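Local coordinates for 2-hydroxyhepta-2,4-diene-1,7-dioate isomerase (Mycobacterium marinum, PDB 3QDF), which probably acts as a metal-dependent isomerase or acetylpyruvate-type hydrolase of the fumarylacetoacetate hydrolase family, at residues A[62-67]-A[229-234]; A[108-113]-A[262-267]; A[123-128]-A[146-151]. One frame throughout, in Å; residues are numbered along the deposited sequence.

Contact 1: residues A[62-67]-A[229-234]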
ATOM      1  N   ILE A  62       8.573  -0.876   1.635  1.00 21.56           N
ATOM      2  CA  ILE A  62       9.314  -0.922   0.396  1.00 22.89           C
ATOM      3  C   ILE A  62       9.751   0.463  -0.099  1.00 22.86           C
ATOM      4  O   ILE A  62       9.119   1.474   0.201  1.00 22.60           O
ATOM      5  CB  ILE A  62       8.508  -1.719  -0.685  1.00 22.97           C
ATOM      6  CG1 ILE A  62       9.464  -2.398  -1.640  1.00 23.82           C
ATOM      7  CG2 ILE A  62       7.399  -0.884  -1.357  1.00 23.15           C
ATOM      8  CD1 ILE A  62       9.975  -3.654  -1.088  1.00 27.47           C
ATOM      9  N   LEU A  63      10.863   0.496  -0.826  1.00 23.78           N
ATOM     10  CA  LEU A  63      11.310   1.722  -1.508  1.00 24.16           C
ATOM     11  C   LEU A  63      10.980   1.576  -2.987  1.00 22.96           C
ATOM     12  O   LEU A  63      11.792   1.065  -3.767  1.00 24.21           O
ATOM     13  CB  LEU A  63      12.818   1.911  -1.286  1.00 24.88           C
ATOM     14  CG  LEU A  63      13.229   2.226   0.166  1.00 27.04           C
ATOM     15  CD1 LEU A  63      14.742   2.428   0.244  1.00 29.73           C
ATOM     16  CD2 LEU A  63      12.480   3.462   0.740  1.00 27.71           C
ATOM     17  N   ALA A  64       9.768   1.944  -3.373  1.00 21.05           N
ATOM     18  CA  ALA A  64       9.326   1.696  -4.737  1.00 19.60           C
ATOM     19  C   ALA A  64       9.901   2.725  -5.716  1.00 19.21           C
ATOM     20  O   ALA A  64       9.946   3.924  -5.409  1.00 18.58           O
ATOM     21  CB  ALA A  64       7.805   1.718  -4.799  1.00 19.43           C
ATOM     22  N   SER A  65      10.282   2.286  -6.913  1.00 18.41           N
ATOM     23  CA  SER A  65      10.695   3.243  -7.929  1.00 18.45           C
ATOM     24  C   SER A  65       9.494   3.998  -8.481  1.00 18.61           C
ATOM     25  O   SER A  65       9.612   5.154  -8.925  1.00 19.14           O
ATOM     26  CB  SER A  65      11.477   2.574  -9.075  1.00 19.55           C
ATOM     27  OG  SER A  65      10.601   1.941 -10.015  1.00 20.57           O
ATOM     28  N   LYS A  66       8.339   3.346  -8.475  1.00 17.34           N
ATOM     29  CA  LYS A  66       7.120   3.987  -8.940  1.00 16.09           C
ATOM     30  C   LYS A  66       5.940   3.294  -8.323  1.00 15.49           C
ATOM     31  O   LYS A  66       6.029   2.148  -7.910  1.00 15.33           O
ATOM     32  CB  LYS A  66       7.004   3.979 -10.473  1.00 16.10           C
ATOM     33  CG  LYS A  66       7.030   2.548 -11.112  1.00 14.80           C
ATOM     34  CD  LYS A  66       6.867   2.705 -12.640  1.00 16.04           C
ATOM     35  CE  LYS A  66       7.054   1.396 -13.409  1.00 11.24           C
ATOM     36  NZ  LYS A  66       8.479   0.904 -13.285  1.00 11.88           N
ATOM     37  N   VAL A  67       4.827   4.012  -8.290  1.00 15.55           N
ATOM     38  CA  VAL A  67       3.578   3.489  -7.798  1.00 14.94           C
ATOM     39  C   VAL A  67       2.594   3.553  -8.948  1.00 15.37           C
ATOM     40  O   VAL A  67       2.214   4.641  -9.369  1.00 15.93           O
ATOM     41  CB  VAL A  67       3.067   4.351  -6.600  1.00 15.16           C
ATOM     42  CG1 VAL A  67       1.742   3.796  -6.056  1.00 12.98           C
ATOM     43  CG2 VAL A  67       4.141   4.419  -5.499  1.00 14.96           C
ATOM     44  N   GLY A 229      10.126  -4.169  -6.030  1.00 17.98           N
ATOM     45  CA  GLY A 229       9.753  -3.102  -5.129  1.00 18.18           C
ATOM     46  C   GLY A 229       8.679  -2.170  -5.659  1.00 18.23           C
ATOM     47  O   GLY A 229       8.065  -1.458  -4.869  1.00 18.84           O
ATOM     48  N   ASP A 230       8.433  -2.167  -6.974  1.00 16.94           N
ATOM     49  CA  ASP A 230       7.324  -1.371  -7.517  1.00 16.33           C
ATOM     50  C   ASP A 230       5.993  -1.708  -6.854  1.00 16.29           C
ATOM     51  O   ASP A 230       5.704  -2.856  -6.572  1.00 16.41           O
ATOM     52  CB  ASP A 230       7.203  -1.463  -9.041  1.00 15.96           C
ATOM     53  CG  ASP A 230       8.267  -0.623  -9.770  1.00 15.49           C
ATOM     54  OD1 ASP A 230       8.994   0.163  -9.111  1.00 13.46           O
ATOM     55  OD2 ASP A 230       8.388  -0.756 -11.012  1.00 17.64           O
ATOM     56  N   LEU A 231       5.195  -0.681  -6.592  1.00 16.09           N
ATOM     57  CA  LEU A 231       3.897  -0.857  -5.989  1.00 16.51           C
ATOM     58  C   LEU A 231       2.822  -0.679  -7.022  1.00 16.79           C
ATOM     59  O   LEU A 231       2.928   0.191  -7.893  1.00 16.26           O
ATOM     60  CB  LEU A 231       3.708   0.215  -4.935  1.00 18.07           C
ATOM     61  CG  LEU A 231       4.209  -0.144  -3.551  1.00 21.58           C
ATOM     62  CD1 LEU A 231       4.515   1.175  -2.804  1.00 24.39           C
ATOM     63  CD2 LEU A 231       3.097  -0.969  -2.854  1.00 24.85           C
ATOM     64  N   ILE A 232       1.790  -1.515  -6.940  1.00 17.05           N
ATOM     65  CA  ILE A 232       0.604  -1.338  -7.743  1.00 17.29           C
ATOM     66  C   ILE A 232      -0.616  -1.232  -6.820  1.00 18.05           C
ATOM     67  O   ILE A 232      -0.934  -2.184  -6.087  1.00 19.21           O
ATOM     68  CB  ILE A 232       0.384  -2.499  -8.745  1.00 17.15           C
ATOM     69  CG1 ILE A 232       1.559  -2.605  -9.747  1.00 16.34           C
ATOM     70  CG2 ILE A 232      -0.945  -2.293  -9.489  1.00 17.73           C
ATOM     71  CD1 ILE A 232       1.564  -3.896 -10.556  1.00 15.22           C
ATOM     72  N   LEU A 233      -1.298  -0.082  -6.856  1.00 18.28           N
ATOM     73  CA  LEU A 233      -2.568   0.089  -6.127  1.00 18.00           C
ATOM     74  C   LEU A 233      -3.732  -0.326  -7.019  1.00 17.98           C
ATOM     75  O   LEU A 233      -3.922   0.238  -8.107  1.00 18.90           O
ATOM     76  CB  LEU A 233      -2.740   1.528  -5.658  1.00 16.97           C
ATOM     77  CG  LEU A 233      -1.641   2.201  -4.819  1.00 18.64           C
ATOM     78  CD1 LEU A 233      -2.183   3.573  -4.320  1.00 16.68           C
ATOM     79  CD2 LEU A 233      -1.178   1.316  -3.654  1.00 19.24           C
ATOM     80  N   THR A 234      -4.535  -1.265  -6.541  1.00 17.71           N
ATOM     81  CA  THR A 234      -5.488  -1.981  -7.395  1.00 17.46           C
ATOM     82  C   THR A 234      -6.916  -1.416  -7.427  1.00 18.89           C
ATOM     83  O   THR A 234      -7.829  -2.050  -7.978  1.00 19.58           O
ATOM     84  CB  THR A 234      -5.532  -3.461  -7.040  1.00 18.12           C
ATOM     85  OG1 THR A 234      -6.100  -3.628  -5.736  1.00 18.36           O
ATOM     86  CG2 THR A 234      -4.112  -4.069  -7.069  1.00 16.26           C
TER
HETATM   87  O   HOH W   1      11.061  -0.446  -7.382  1.00 20.13           O

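Contact 2: residues A[108-113]-A[262-267]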
ATOM      1  N   PRO A 108       1.913  11.051   9.474  1.00 22.58           N
ATOM      2  CA  PRO A 108       0.776  11.897   9.095  1.00 23.22           C
ATOM      3  C   PRO A 108       0.615  12.120   7.576  1.00 22.59           C
ATOM      4  O   PRO A 108       1.595  12.280   6.860  1.00 22.22           O
ATOM      5  CB  PRO A 108       1.058  13.238   9.819  1.00 24.38           C
ATOM      6  CG  PRO A 108       1.975  12.886  10.967  1.00 25.12           C
ATOM      7  CD  PRO A 108       2.825  11.726  10.418  1.00 23.44           C
ATOM      8  N   ILE A 109      -0.634  12.096   7.111  1.00 22.92           N
ATOM      9  CA  ILE A 109      -0.999  12.581   5.790  1.00 22.17           C
ATOM     10  C   ILE A 109      -1.160  14.065   6.006  1.00 23.83           C
ATOM     11  O   ILE A 109      -1.879  14.471   6.920  1.00 24.86           O
ATOM     12  CB  ILE A 109      -2.343  11.968   5.327  1.00 21.54           C
ATOM     13  CG1 ILE A 109      -2.224  10.444   5.224  1.00 19.58           C
ATOM     14  CG2 ILE A 109      -2.858  12.620   4.016  1.00 22.07           C
ATOM     15  CD1 ILE A 109      -3.573   9.705   5.299  1.00 20.93           C
ATOM     16  N   ARG A 110      -0.468  14.875   5.205  1.00 24.25           N
ATOM     17  CA  ARG A 110      -0.529  16.343   5.357  1.00 25.40           C
ATOM     18  C   ARG A 110      -1.301  16.916   4.181  1.00 25.54           C
ATOM     19  O   ARG A 110      -0.878  16.784   3.030  1.00 24.90           O
ATOM     20  CB  ARG A 110       0.878  16.957   5.463  1.00 25.90           C
ATOM     21  CG  ARG A 110       1.753  16.270   6.507  1.00 27.72           C
ATOM     22  CD  ARG A 110       3.120  16.909   6.704  1.00 32.45           C
ATOM     23  NE  ARG A 110       3.823  16.157   7.747  1.00 38.27           N
ATOM     24  CZ  ARG A 110       3.779  16.428   9.056  1.00 43.22           C
ATOM     25  NH1 ARG A 110       3.080  17.462   9.519  1.00 44.58           N
ATOM     26  NH2 ARG A 110       4.439  15.655   9.914  1.00 44.06           N
ATOM     27  N   LEU A 111      -2.470  17.474   4.483  1.00 26.61           N
ATOM     28  CA  LEU A 111      -3.362  18.079   3.500  1.00 27.13           C
ATOM     29  C   LEU A 111      -2.855  19.474   3.167  1.00 28.58           C
ATOM     30  O   LEU A 111      -2.566  20.256   4.083  1.00 29.94           O
ATOM     31  CB  LEU A 111      -4.788  18.172   4.070  1.00 27.59           C
ATOM     32  CG  LEU A 111      -5.279  16.908   4.792  1.00 25.44           C
ATOM     33  CD1 LEU A 111      -6.704  17.078   5.294  1.00 22.13           C
ATOM     34  CD2 LEU A 111      -5.203  15.702   3.858  1.00 23.25           C
ATOM     35  N   PRO A 112      -2.738  19.797   1.859  1.00 28.71           N
ATOM     36  CA  PRO A 112      -2.424  21.175   1.496  1.00 30.06           C
ATOM     37  C   PRO A 112      -3.483  22.105   2.070  1.00 31.98           C
ATOM     38  O   PRO A 112      -4.682  21.749   2.101  1.00 30.94           O
ATOM     39  CB  PRO A 112      -2.501  21.159  -0.033  1.00 29.37           C
ATOM     40  CG  PRO A 112      -2.139  19.786  -0.398  1.00 27.99           C
ATOM     41  CD  PRO A 112      -2.810  18.931   0.669  1.00 27.80           C
ATOM     42  N   ALA A 113      -3.052  23.270   2.556  1.00 34.01           N
ATOM     43  CA  ALA A 113      -4.000  24.233   3.125  1.00 36.72           C
ATOM     44  C   ALA A 113      -5.160  24.444   2.152  1.00 37.51           C
ATOM     45  O   ALA A 113      -6.305  24.456   2.572  1.00 38.27           O
ATOM     46  CB  ALA A 113      -3.317  25.564   3.490  1.00 37.86           C
ATOM     47  N   PRO A 262      -2.441   9.162  10.897  1.00 25.52           N
ATOM     48  CA  PRO A 262      -3.117  10.381  11.291  1.00 26.68           C
ATOM     49  C   PRO A 262      -3.179  11.378  10.115  1.00 26.69           C
ATOM     50  O   PRO A 262      -2.533  11.171   9.073  1.00 25.70           O
ATOM     51  CB  PRO A 262      -2.264  10.899  12.467  1.00 27.58           C
ATOM     52  CG  PRO A 262      -0.883  10.378  12.214  1.00 26.28           C
ATOM     53  CD  PRO A 262      -1.042   9.105  11.371  1.00 25.94           C
ATOM     54  N   VAL A 263      -3.978  12.429  10.274  1.00 27.38           N
ATOM     55  CA  VAL A 263      -4.148  13.441   9.233  1.00 27.67           C
ATOM     56  C   VAL A 263      -3.908  14.802   9.882  1.00 29.48           C
ATOM     57  O   VAL A 263      -4.355  15.036  10.995  1.00 30.12           O
ATOM     58  CB  VAL A 263      -5.560  13.376   8.621  1.00 27.32           C
ATOM     59  CG1 VAL A 263      -5.701  14.352   7.491  1.00 26.34           C
ATOM     60  CG2 VAL A 263      -5.889  11.931   8.151  1.00 26.67           C
ATOM     61  N   VAL A 264      -3.157  15.672   9.209  1.00 30.34           N
ATOM     62  CA  VAL A 264      -3.013  17.061   9.642  1.00 32.10           C
ATOM     63  C   VAL A 264      -3.202  17.952   8.431  1.00 32.82           C
ATOM     64  O   VAL A 264      -2.795  17.593   7.315  1.00 31.17           O
ATOM     65  CB  VAL A 264      -1.628  17.370  10.292  1.00 32.89           C
ATOM     66  CG1 VAL A 264      -1.391  16.521  11.557  1.00 32.97           C
ATOM     67  CG2 VAL A 264      -0.492  17.190   9.299  1.00 32.32           C
ATOM     68  N   ARG A 265      -3.821  19.110   8.633  1.00 34.72           N
ATOM     69  CA  ARG A 265      -3.876  20.089   7.561  1.00 36.00           C
ATOM     70  C   ARG A 265      -2.803  21.146   7.756  1.00 36.78           C
ATOM     71  O   ARG A 265      -2.682  21.722   8.844  1.00 38.00           O
ATOM     72  CB  ARG A 265      -5.257  20.733   7.418  1.00 37.10           C
ATOM     73  CG  ARG A 265      -5.415  21.327   6.027  1.00 38.42           C
ATOM     74  CD  ARG A 265      -6.744  21.934   5.795  1.00 39.00           C
ATOM     75  NE  ARG A 265      -7.777  20.962   5.458  1.00 39.45           N
ATOM     76  CZ  ARG A 265      -8.023  20.502   4.230  1.00 37.00           C
ATOM     77  NH1 ARG A 265      -7.274  20.877   3.214  1.00 33.09           N
ATOM     78  NH2 ARG A 265      -9.029  19.659   4.023  1.00 37.94           N
ATOM     79  N   LYS A 266      -2.034  21.395   6.696  1.00 36.55           N
ATOM     80  CA  LYS A 266      -1.005  22.444   6.701  1.00 37.97           C
ATOM     81  C   LYS A 266      -1.629  23.807   6.987  1.00 39.76           C
ATOM     82  O   LYS A 266      -2.749  24.085   6.543  1.00 39.86           O
ATOM     83  CB  LYS A 266      -0.264  22.496   5.360  1.00 37.04           C
ATOM     84  CG  LYS A 266       0.635  21.310   5.103  1.00 37.36           C
ATOM     85  CD  LYS A 266       1.530  21.549   3.898  1.00 37.91           C
ATOM     86  CE  LYS A 266       1.989  20.220   3.339  1.00 37.05           C
ATOM     87  NZ  LYS A 266       2.835  20.418   2.119  1.00 37.13           N
ATOM     88  N   GLY A 267      -0.897  24.646   7.722  1.00 41.71           N
ATOM     89  CA  GLY A 267      -1.366  25.991   8.083  1.00 43.85           C
ATOM     90  C   GLY A 267      -2.130  26.102   9.393  1.00 45.71           C
ATOM     91  O   GLY A 267      -2.565  27.199   9.764  1.00 47.04           O
TER

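Contact 3: residues A[123-128]-A[146-151]. With ZN (zinc ion), chain B.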
ATOM      1  N   GLU A 123      -6.920   0.528  -0.464  1.00 19.24           N
ATOM      2  CA  GLU A 123      -6.654  -0.342  -1.610  1.00 18.61           C
ATOM      3  C   GLU A 123      -5.696  -1.476  -1.286  1.00 18.83           C
ATOM      4  O   GLU A 123      -4.694  -1.295  -0.557  1.00 18.23           O
ATOM      5  CB  GLU A 123      -6.070   0.464  -2.786  1.00 18.27           C
ATOM      6  CG  GLU A 123      -6.821   1.756  -3.048  1.00 17.00           C
ATOM      7  CD  GLU A 123      -6.638   2.345  -4.431  1.00 18.96           C
ATOM      8  OE1 GLU A 123      -5.881   1.801  -5.291  1.00 19.68           O
ATOM      9  OE2 GLU A 123      -7.270   3.400  -4.644  1.00 18.84           O
ATOM     10  N   LEU A 124      -5.981  -2.639  -1.871  1.00 19.01           N
ATOM     11  CA  LEU A 124      -5.013  -3.725  -1.896  1.00 18.61           C
ATOM     12  C   LEU A 124      -3.822  -3.307  -2.766  1.00 17.92           C
ATOM     13  O   LEU A 124      -3.992  -2.820  -3.882  1.00 17.66           O
ATOM     14  CB  LEU A 124      -5.660  -4.993  -2.449  1.00 19.17           C
ATOM     15  CG  LEU A 124      -4.718  -6.167  -2.710  1.00 20.43           C
ATOM     16  CD1 LEU A 124      -4.322  -6.837  -1.373  1.00 20.83           C
ATOM     17  CD2 LEU A 124      -5.345  -7.181  -3.716  1.00 18.69           C
ATOM     18  N   ALA A 125      -2.618  -3.504  -2.253  1.00 17.52           N
ATOM     19  CA  ALA A 125      -1.436  -3.172  -3.014  1.00 17.93           C
ATOM     20  C   ALA A 125      -0.631  -4.423  -3.370  1.00 18.00           C
ATOM     21  O   ALA A 125      -0.421  -5.311  -2.528  1.00 18.18           O
ATOM     22  CB  ALA A 125      -0.584  -2.198  -2.242  1.00 16.69           C
ATOM     23  N   ILE A 126      -0.169  -4.454  -4.614  1.00 18.34           N
ATOM     24  CA  ILE A 126       0.729  -5.488  -5.111  1.00 18.22           C
ATOM     25  C   ILE A 126       2.152  -4.973  -5.006  1.00 18.38           C
ATOM     26  O   ILE A 126       2.422  -3.825  -5.380  1.00 18.21           O
ATOM     27  CB  ILE A 126       0.473  -5.766  -6.597  1.00 18.88           C
ATOM     28  CG1 ILE A 126      -0.986  -6.156  -6.838  1.00 18.30           C
ATOM     29  CG2 ILE A 126       1.425  -6.862  -7.132  1.00 18.61           C
ATOM     30  CD1 ILE A 126      -1.413  -6.044  -8.327  1.00 15.59           C
ATOM     31  N   VAL A 127       3.063  -5.802  -4.490  1.00 17.65           N
ATOM     32  CA  VAL A 127       4.486  -5.477  -4.572  1.00 17.08           C
ATOM     33  C   VAL A 127       5.168  -6.453  -5.531  1.00 17.65           C
ATOM     34  O   VAL A 127       5.057  -7.685  -5.367  1.00 17.81           O
ATOM     35  CB  VAL A 127       5.159  -5.493  -3.180  1.00 17.49           C
ATOM     36  CG1 VAL A 127       6.605  -5.050  -3.300  1.00 16.58           C
ATOM     37  CG2 VAL A 127       4.390  -4.545  -2.238  1.00 16.21           C
ATOM     38  N   ILE A 128       5.820  -5.888  -6.544  1.00 17.28           N
ATOM     39  CA  ILE A 128       6.518  -6.634  -7.588  1.00 17.61           C
ATOM     40  C   ILE A 128       7.842  -7.116  -7.005  1.00 18.53           C
ATOM     41  O   ILE A 128       8.527  -6.369  -6.285  1.00 17.74           O
ATOM     42  CB  ILE A 128       6.740  -5.740  -8.847  1.00 17.45           C
ATOM     43  CG1 ILE A 128       5.390  -5.355  -9.493  1.00 16.80           C
ATOM     44  CG2 ILE A 128       7.699  -6.408  -9.873  1.00 16.85           C
ATOM     45  CD1 ILE A 128       4.522  -6.566  -9.860  1.00 19.30           C
ATOM     46  N   GLY A 146       4.529  -9.959  -2.879  1.00 18.47           N
ATOM     47  CA  GLY A 146       3.374 -10.189  -2.010  1.00 18.19           C
ATOM     48  C   GLY A 146       2.442  -8.993  -1.975  1.00 17.94           C
ATOM     49  O   GLY A 146       2.397  -8.189  -2.907  1.00 17.83           O
ATOM     50  N   TYR A 147       1.667  -8.893  -0.907  1.00 17.78           N
ATOM     51  CA  TYR A 147       0.591  -7.905  -0.860  1.00 17.49           C
ATOM     52  C   TYR A 147       0.690  -7.048   0.370  1.00 16.46           C
ATOM     53  O   TYR A 147       1.087  -7.515   1.433  1.00 16.65           O
ATOM     54  CB  TYR A 147      -0.791  -8.582  -0.970  1.00 17.54           C
ATOM     55  CG  TYR A 147      -0.857  -9.418  -2.230  1.00 18.97           C
ATOM     56  CD1 TYR A 147      -1.176  -8.827  -3.463  1.00 18.81           C
ATOM     57  CD2 TYR A 147      -0.500 -10.770  -2.208  1.00 19.11           C
ATOM     58  CE1 TYR A 147      -1.183  -9.585  -4.642  1.00 18.82           C
ATOM     59  CE2 TYR A 147      -0.493 -11.544  -3.388  1.00 20.49           C
ATOM     60  CZ  TYR A 147      -0.843 -10.931  -4.594  1.00 19.78           C
ATOM     61  OH  TYR A 147      -0.868 -11.666  -5.743  1.00 21.60           O
ATOM     62  N   THR A 148       0.311  -5.795   0.210  1.00 16.20           N
ATOM     63  CA  THR A 148       0.278  -4.870   1.328  1.00 16.68           C
ATOM     64  C   THR A 148      -0.918  -3.964   1.160  1.00 17.23           C
ATOM     65  O   THR A 148      -1.843  -4.272   0.365  1.00 17.85           O
ATOM     66  CB  THR A 148       1.623  -4.106   1.462  1.00 16.73           C
ATOM     67  OG1 THR A 148       1.672  -3.394   2.714  1.00 17.91           O
ATOM     68  CG2 THR A 148       1.856  -3.139   0.260  1.00 14.82           C
ATOM     69  N   ILE A 149      -0.946  -2.872   1.916  1.00 17.47           N
ATOM     70  CA  ILE A 149      -2.094  -1.967   1.886  1.00 17.66           C
ATOM     71  C   ILE A 149      -1.633  -0.618   1.418  1.00 17.85           C
ATOM     72  O   ILE A 149      -0.535  -0.179   1.769  1.00 17.89           O
ATOM     73  CB  ILE A 149      -2.786  -1.833   3.279  1.00 18.65           C
ATOM     74  CG1 ILE A 149      -3.085  -3.225   3.866  1.00 20.06           C
ATOM     75  CG2 ILE A 149      -4.092  -1.010   3.159  1.00 17.57           C
ATOM     76  CD1 ILE A 149      -3.603  -3.220   5.308  1.00 20.67           C
ATOM     77  N   GLY A 150      -2.447   0.027   0.592  1.00 18.32           N
ATOM     78  CA  GLY A 150      -2.208   1.398   0.203  1.00 16.96           C
ATOM     79  C   GLY A 150      -3.398   2.283   0.505  1.00 18.40           C
ATOM     80  O   GLY A 150      -4.559   1.813   0.559  1.00 19.00           O
ATOM     81  N   ASN A 151      -3.105   3.568   0.731  1.00 18.35           N
ATOM     82  CA  ASN A 151      -4.125   4.605   0.843  1.00 19.33           C
ATOM     83  C   ASN A 151      -3.903   5.595  -0.294  1.00 19.57           C
ATOM     84  O   ASN A 151      -2.975   6.435  -0.238  1.00 19.41           O
ATOM     85  CB  ASN A 151      -4.044   5.325   2.209  1.00 19.62           C
ATOM     86  CG  ASN A 151      -5.256   6.221   2.484  1.00 21.15           C
ATOM     87  OD1 ASN A 151      -6.000   6.569   1.576  1.00 22.17           O
ATOM     88  ND2 ASN A 151      -5.446   6.600   3.750  1.00 22.16           N
TER
HETATM   89 ZN    ZN B 266      -7.233   4.721  -6.166  1.00 29.07          ZN
HETATM   90  O   HOH W   2      -5.855   3.347  -7.344  1.00 18.69           O

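Contact 1: residues A[62-67]-A[229-234]
Val67 and Leu231 form a parallel beta bridge that joins the start of strand 67-70 to strand 231-233 in the core of the fumarylacetoacetate hydrolase fold. Leu231 N donates to Lys66 O (3.2 Å), and Leu231 is also backbone-bonded to Val68.

Polar contacts converge on Asp230. Ser65 OG donates to Asp230 OD1 at 2.6 Å, on the syn lone pair. Weak bonds from Ser65 N and Lys66 N reach the same oxygen, and a water links it to Ser65 N. The other oxygen, Asp230 OD2, receives Lys66 NZ in a salt bridge of 2.8 Å, met on the syn side but 32° out of the carboxylate plane. A bend in Lys66 (chi4 -66°) turns NZ to it, and NZ also hydrogen-bonds to Thr225 O. Leu227 N binds OD2 too, so donors at both oxygens fix the rotation of the carboxylate.

The apolar contacts centre on Leu231 CD1, which is met by Ile62 CG2 at 3.8 Å and by Ala64 CB at 3.9 Å. Val67 CG1 rests 3.9 Å from CG of Leu233, whose side chain also packs on the zinc ligand Glu123. Ile62 CG1 presses on the bare CA of Gly229 at 3.6 Å.

Contact 2: residues A[108-113]-A[262-267]
Pro108 and Pro262 cross at a slant, CG to CG at 4.0 Å, while the CA-H of Pro108 points to Pro262 O. The same carbonyl accepts the backbone N of the next residue, Ile109, at 2.9 Å. Ile109 O in turn takes Val264 N, so Ile109 straddles Val263, as parallel pairing requires. Its side chain lies on the same face as that of Val263 and packs on Val153 of strand 144-155.

Arg110 points to the other face, beside Val264 and in the same direction. Its CG and NH1 both touch Val264 CG2, NH1 at 3.6 Å, and Pro108 CB sits over one face of the guanidinium, offset toward its rim. The backbone N of Arg110 is bound by Thr173 OG1. Here strand 109-111 is the outermost strand, within this chain, of a five-stranded mixed sheet; strand 257-265 is its parallel neighbour, and strands 191-196 and 199-205 at the far side carry Glu191 and His203, ligands of the second zinc ion.

Leu111 returns to the face of Ile109. Its N donates to Val264 O and its O accepts Lys266 N, both at 2.9 Å. CD1 of Leu111 meets Val263 CG1 at 3.6 Å and also lies over one face of the Arg265 guanidinium, 3.6 Å above its plane and displaced toward the rim. A bend in Arg265 (chi3 -81°) folds the group back over Leu111. Pro112 then offers its carbonyl O to Arg265 NH1, near the guanidinium plane, in a weak bond of 3.0 Å (127°); NH1 is also bound by Ala115 O, and Glu244 forms a salt bridge with NH2. Last, Ala113 CB touches Lys266 O at 3.4 Å.

Contact 3: residues A[123-128]-A[146-151]
Glu123, a ligand of the bound zinc ion, pairs with Gly150 in the antiparallel run of strands 118-128 and 144-155, which together supply Glu121, Glu123 and Asp152 to the metal site. Both backbone bonds of this pair are made, the one from Gly150 N to Glu123 O being nearly straight (2.8 Å, 176°). Ala125 and Thr148 form the next hydrogen-bonded pair; here Ala125 N sits well above the plane of the Thr148 carbonyl. In the third, Val127 N binds Gly146 O, and the return bond from Gly146 N is weak.

On the face of Ala125, Thr148 CG2 touches both Ala125 CB (3.6 Å) and Val127 CG2 (3.8 Å). With OG1 anti to the backbone N (chi1 -169°), this methyl stands between N and the carbonyl carbon, against Ala125, and the hydroxyl is directed to Trp180 O, with which it hydrogen-bonds. Leu231 and Leu233 pack against Ala125 on this face. On the other face, Ile126 CG1 meets the edge of the Tyr147 ring, 4.1 Å from CE1. Leu124 CD1 reaches Tyr147 CB at 4.0 Å.

The side chain of Glu123 leads away from the paired strand to the zinc. OE2 binds the ion at 2.0 Å, whereas OE1 stays 3.3 Å from it and accepts a hydrogen bond from a zinc-bound water at 2.6 Å, as well as one from Gly235 N. The carboxylate is thus a one-oxygen ligand whose second oxygen orients a metal-bound water, which the zinc probably polarises.

Contacts 1 and 3 share the buried heart of the chain, their centres about 8 Å apart: strand 231-233 lies next to strand 118-128, with Gly229 N 2.7 Å from Ile128 O. Contact 2 stands apart, its centre about 23 Å from both, and is only partly buried at the margin of another sheet; Ile109 CD1 touching Asn151 ND2 joins it to contact 3. The chemistry follows the location. Contacts 1 and 2 are both parallel, but contact 1 has a single bridge and gathers its polar groups round one carboxylate, whereas contact 2 has three successive pairs flanked by arginine and lysine side chains near the surface. Contact 3 alone is antiparallel and delivers its acid to zinc.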